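PDB 5V3S: Two-component insecticidal protein 16 kDa unit from Alcaligenes faecalis, which is the aegerolysin-family subunit of a binary toxin that kills corn rootworm, probably acting with its partner protein on membranes of the insect gut. Local coordinates for residues A[41-46]-A[69-74]; A[81-86]-A[99-104]. All coordinates share one frame; numbering follows the deposited sequence.

Contact 1. Residues A[41-46]-A[69-74]; sequences GKFHVP and YTIASC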
# COMPACT_ATOMS: atom_id res chain seq x y z
N GLY A 41 -8.73 6.21 -9.85
CA GLY A 41 -7.38 6.53 -10.16
C GLY A 41 -6.61 5.46 -10.87
O GLY A 41 -7.19 4.51 -11.46
N LYS A 42 -5.29 5.57 -10.82
CA LYS A 42 -4.42 4.65 -11.48
C LYS A 42 -3.21 4.28 -10.62
O LYS A 42 -2.88 4.99 -9.69
CB LYS A 42 -3.90 5.26 -12.81
CG LYS A 42 -3.04 6.50 -12.60
CD LYS A 42 -2.61 7.11 -13.98
CE LYS A 42 -1.75 8.37 -13.78
NZ LYS A 42 -1.33 8.88 -15.13
N PHE A 43 -2.64 3.12 -10.87
CA PHE A 43 -1.38 2.75 -10.31
C PHE A 43 -0.34 3.21 -11.31
O PHE A 43 -0.62 3.33 -12.50
CB PHE A 43 -1.26 1.21 -10.12
CG PHE A 43 -2.04 0.65 -8.90
CD1 PHE A 43 -1.76 1.03 -7.64
CD2 PHE A 43 -2.95 -0.37 -9.09
CE1 PHE A 43 -2.43 0.52 -6.57
CE2 PHE A 43 -3.62 -0.92 -8.02
CZ PHE A 43 -3.35 -0.46 -6.75
N HIS A 44 0.87 3.42 -10.81
CA HIS A 44 1.99 3.83 -11.61
C HIS A 44 3.34 3.56 -10.91
O HIS A 44 3.46 3.37 -9.66
CB HIS A 44 1.93 5.34 -12.03
CG HIS A 44 2.03 6.25 -10.87
ND1 HIS A 44 3.26 6.63 -10.34
CD2 HIS A 44 1.10 6.77 -10.05
CE1 HIS A 44 3.06 7.37 -9.28
NE2 HIS A 44 1.76 7.46 -9.07
N VAL A 45 4.34 3.58 -11.78
CA VAL A 45 5.73 3.31 -11.37
C VAL A 45 6.06 4.40 -10.38
O VAL A 45 5.81 5.60 -10.64
CB VAL A 45 6.73 3.28 -12.59
CG1 VAL A 45 8.17 3.22 -12.10
CG2 VAL A 45 6.42 2.13 -13.53
N PRO A 46 6.57 4.02 -9.21
CA PRO A 46 6.88 5.02 -8.23
C PRO A 46 7.90 6.05 -8.77
O PRO A 46 8.90 5.72 -9.42
CB PRO A 46 7.40 4.21 -7.04
CG PRO A 46 6.89 2.84 -7.29
CD PRO A 46 6.94 2.65 -8.76
N TYR A 69 9.19 -2.89 -1.16
CA TYR A 69 8.56 -2.67 -2.51
C TYR A 69 7.56 -1.53 -2.32
O TYR A 69 7.00 -1.43 -1.23
CB TYR A 69 7.81 -3.91 -2.86
CG TYR A 69 6.95 -3.80 -4.09
CD1 TYR A 69 7.51 -3.75 -5.39
CD2 TYR A 69 5.54 -3.84 -3.98
CE1 TYR A 69 6.68 -3.73 -6.55
CE2 TYR A 69 4.73 -3.86 -5.15
CZ TYR A 69 5.29 -3.76 -6.40
OH TYR A 69 4.47 -3.72 -7.52
N THR A 70 7.42 -0.68 -3.35
CA THR A 70 6.54 0.48 -3.26
C THR A 70 5.47 0.36 -4.29
O THR A 70 5.76 0.01 -5.49
CB THR A 70 7.39 1.75 -3.48
OG1 THR A 70 8.38 1.82 -2.45
CG2 THR A 70 6.55 2.97 -3.48
N ILE A 71 4.28 0.70 -3.85
CA ILE A 71 3.09 0.82 -4.69
C ILE A 71 2.80 2.36 -4.75
O ILE A 71 2.85 3.08 -3.74
CB ILE A 71 1.95 0.03 -4.08
CG1 ILE A 71 2.18 -1.45 -4.20
CG2 ILE A 71 0.61 0.39 -4.67
CD1 ILE A 71 1.34 -2.33 -3.31
N ALA A 72 2.34 2.81 -5.89
CA ALA A 72 2.06 4.25 -6.02
C ALA A 72 0.80 4.42 -6.81
O ALA A 72 0.61 3.71 -7.78
CB ALA A 72 3.20 4.91 -6.73
N SER A 73 -0.04 5.34 -6.43
CA SER A 73 -1.24 5.56 -7.18
C SER A 73 -1.56 7.03 -7.07
O SER A 73 -1.30 7.58 -6.08
CB SER A 73 -2.31 4.78 -6.48
OG SER A 73 -3.55 4.92 -7.08
N CYS A 74 -2.21 7.60 -8.09
CA CYS A 74 -2.62 8.98 -8.08
C CYS A 74 -3.89 9.13 -8.91
O CYS A 74 -4.42 8.17 -9.45
CB CYS A 74 -1.52 9.89 -8.68
SG CYS A 74 -1.09 9.56 -10.39
O HOH W 1 2.43 1.17 -8.23
O HOH W 2 1.69 8.69 -6.35
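Thr70 meets Pro46 in the loop beyond strand 40-44: the two side chains run alongside each other, pointing opposite ways, Thr70 CG2 lying 3.8 Å from Pro46 CG. Ile71 turns to the other face, beside Phe43, and its CG2 sits 3.6 Å from Phe43 CE1; helix 55-58 packs on both side chains through Ile58. Ala72 receives the His44 N-H on its carbonyl oxygen, while its methyl lies over one face of the His44 imidazole, 3.9 Å from the ring centroid, as a CH-pi contact. A water bridges Ala72 N and His44 O. Strands 40-44 and 68-74 are antiparallel neighbours in the mixed sheet of the aegerolysin beta-sandwich, though their segment axes run at 137°. Ser73 has OG anti to its own N (chi1 179°), from where it hydrogen-bonds Lys42 O at 2.7 Å from above the carbonyl plane; it also meets Thr83 OG1 of the facing sheet. Lys42 O also takes Cys74 N within that plane, at 3.1 Å. Cys74 returns its carbonyl to Lys42 N, and its SG touches Lys42 CE and, obliquely, the imidazole, 3.6 Å from His44 CD2. The extended Lys42 chain carries NZ onward to a salt bridge with Glu77.

Contact 2. Residues A[81-86]-A[99-104]; sequences SGTEGG and YYWDCP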
# COMPACT_ATOMS: atom_id res chain seq x y z
N SER A 81 -11.91 11.17 -9.49
CA SER A 81 -11.94 11.55 -8.09
C SER A 81 -10.81 10.83 -7.37
O SER A 81 -11.08 9.89 -6.62
CB SER A 81 -13.31 11.15 -7.47
OG SER A 81 -13.36 11.33 -6.05
N GLY A 82 -9.56 11.25 -7.61
CA GLY A 82 -8.43 10.88 -6.79
C GLY A 82 -8.07 9.40 -6.93
O GLY A 82 -8.05 8.87 -8.05
N THR A 83 -7.68 8.79 -5.81
CA THR A 83 -7.37 7.36 -5.76
C THR A 83 -8.10 6.69 -4.61
O THR A 83 -8.24 7.24 -3.51
CB THR A 83 -5.83 7.08 -5.78
OG1 THR A 83 -5.59 5.69 -5.60
CG2 THR A 83 -5.10 7.84 -4.72
N GLU A 84 -8.60 5.50 -4.88
CA GLU A 84 -9.31 4.68 -3.90
C GLU A 84 -9.02 3.24 -4.29
O GLU A 84 -9.28 2.81 -5.40
CB GLU A 84 -10.81 4.97 -3.74
CG GLU A 84 -11.51 3.90 -2.90
CD GLU A 84 -13.03 4.06 -2.85
OE1 GLU A 84 -13.55 4.69 -3.80
OE2 GLU A 84 -13.68 3.55 -1.91
N GLY A 85 -8.50 2.50 -3.32
CA GLY A 85 -8.11 1.10 -3.64
C GLY A 85 -7.60 0.38 -2.40
O GLY A 85 -7.69 0.90 -1.25
N GLY A 86 -6.93 -0.76 -2.67
CA GLY A 86 -6.38 -1.58 -1.60
C GLY A 86 -5.55 -2.74 -2.14
O GLY A 86 -5.44 -2.99 -3.37
N TYR A 99 -4.89 -3.77 3.37
CA TYR A 99 -4.82 -2.33 3.44
C TYR A 99 -5.85 -1.68 2.47
O TYR A 99 -6.14 -2.25 1.42
CB TYR A 99 -3.40 -1.86 3.13
CG TYR A 99 -3.23 -0.37 3.33
CD1 TYR A 99 -3.37 0.21 4.63
CD2 TYR A 99 -3.02 0.45 2.23
CE1 TYR A 99 -3.23 1.60 4.79
CE2 TYR A 99 -2.83 1.78 2.39
CZ TYR A 99 -2.96 2.36 3.66
OH TYR A 99 -2.85 3.73 3.72
N TYR A 100 -6.35 -0.50 2.82
CA TYR A 100 -7.39 0.20 1.99
C TYR A 100 -7.23 1.66 2.21
O TYR A 100 -6.87 2.10 3.32
CB TYR A 100 -8.84 -0.25 2.38
CG TYR A 100 -9.98 0.66 1.89
CD1 TYR A 100 -10.39 0.59 0.59
CD2 TYR A 100 -10.55 1.67 2.71
CE1 TYR A 100 -11.33 1.45 0.06
CE2 TYR A 100 -11.53 2.52 2.19
CZ TYR A 100 -11.93 2.37 0.85
OH TYR A 100 -12.86 3.16 0.28
N TRP A 101 -7.37 2.43 1.12
CA TRP A 101 -7.28 3.88 1.18
C TRP A 101 -8.41 4.51 0.31
O TRP A 101 -8.88 3.91 -0.62
CB TRP A 101 -5.90 4.36 0.72
CG TRP A 101 -5.63 4.09 -0.72
CD1 TRP A 101 -5.92 4.91 -1.77
CD2 TRP A 101 -5.04 2.92 -1.30
NE1 TRP A 101 -5.58 4.35 -2.93
CE2 TRP A 101 -5.03 3.11 -2.68
CE3 TRP A 101 -4.44 1.78 -0.78
CZ2 TRP A 101 -4.53 2.15 -3.57
CZ3 TRP A 101 -3.97 0.82 -1.65
CH2 TRP A 101 -3.96 1.04 -3.02
N ASP A 102 -8.83 5.70 0.71
CA ASP A 102 -9.81 6.44 -0.04
C ASP A 102 -9.36 7.85 0.07
O ASP A 102 -9.42 8.43 1.13
CB ASP A 102 -11.21 6.18 0.52
CG ASP A 102 -12.26 6.96 -0.26
OD1 ASP A 102 -12.02 7.22 -1.46
OD2 ASP A 102 -13.29 7.30 0.33
N CYS A 103 -8.77 8.35 -1.01
CA CYS A 103 -8.18 9.66 -1.09
C CYS A 103 -8.83 10.40 -2.28
O CYS A 103 -8.30 10.42 -3.41
CB CYS A 103 -6.69 9.54 -1.30
SG CYS A 103 -5.94 8.41 -0.09
N PRO A 104 -9.98 10.97 -2.02
CA PRO A 104 -10.85 11.52 -3.06
C PRO A 104 -10.38 12.87 -3.56
O PRO A 104 -9.60 13.52 -2.88
CB PRO A 104 -12.15 11.68 -2.34
CG PRO A 104 -11.72 12.11 -0.98
CD PRO A 104 -10.52 11.22 -0.67
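Thr83 and Gly85 pair through their backbones with Cys103 and Trp101 as two antiparallel hydrogen-bonded pairs, the strand segments lying 172° apart in direction, so nearly straight against each other. Between them Glu84 faces Asp102 as a non-hydrogen-bonded pair, and Gly86 faces Tyr100 in the same way. On the Trp101 side the indole reaches across the neighbouring strand 83-86: CG stands between the backbone N and the carbonyl carbon (chi1 66°), which lays the ring flat across Gly85 and Gly86. Gly85 CA is 4.0 Å from the centroid of the six-membered ring, and Gly86 CA comes to 3.4 Å from Trp101 CZ3. The ring is also pinned at its edge, where NE1 gives a nearly straight bond (169°) to Thr83 OG1 at 3.0 Å, with the oxygen in the ring plane. Thr83 OG1 has a further partner in Ser73 OG.

The Glu84 side is polar. Its extended chain crosses that of Tyr100 and puts OE2 at the ring's edge, where Tyr100 OH hydrogen-bonds it; the 2.4 Å between Tyr100 OH and Glu84 OE2 is so short that the exact length is doubtful. Asp102 stacks its carboxylate on that of Glu84, with OD1 3.8 Å from Glu84 OE1; Arg39 forms a salt bridge with Glu84 OE2 and would ease this crowding of negative charge. Two-faced pairing of this kind, polar on one side with an indole buried on the other, belongs here to the beta hairpin 83-91/94-103 in the five-stranded antiparallel sheet of the aegerolysin beta-sandwich.

Contact 1 closes before contact 2 opens along the chain, strand 68-74 being followed directly by strand 83-91. Their centres are about 11 Å apart, and they belong to different sheets: contact 1 to the mixed one, contact 2 to the antiparallel one. The two meet in the interior, where Ser73 OG lies 2.6 Å from Thr83 OG1, a probable hydrogen bond, and Phe43 CE1 packs 3.9 Å from Trp101 CH2. Met20, from strand 19-27 of the mixed sheet, also touches Trp101. All four segments thus contribute to the interface that ties together the two sheets of this insecticidal subunit: 69-74 and 81-86 through the polar link, 41-46 and 99-104 through the aromatic packing.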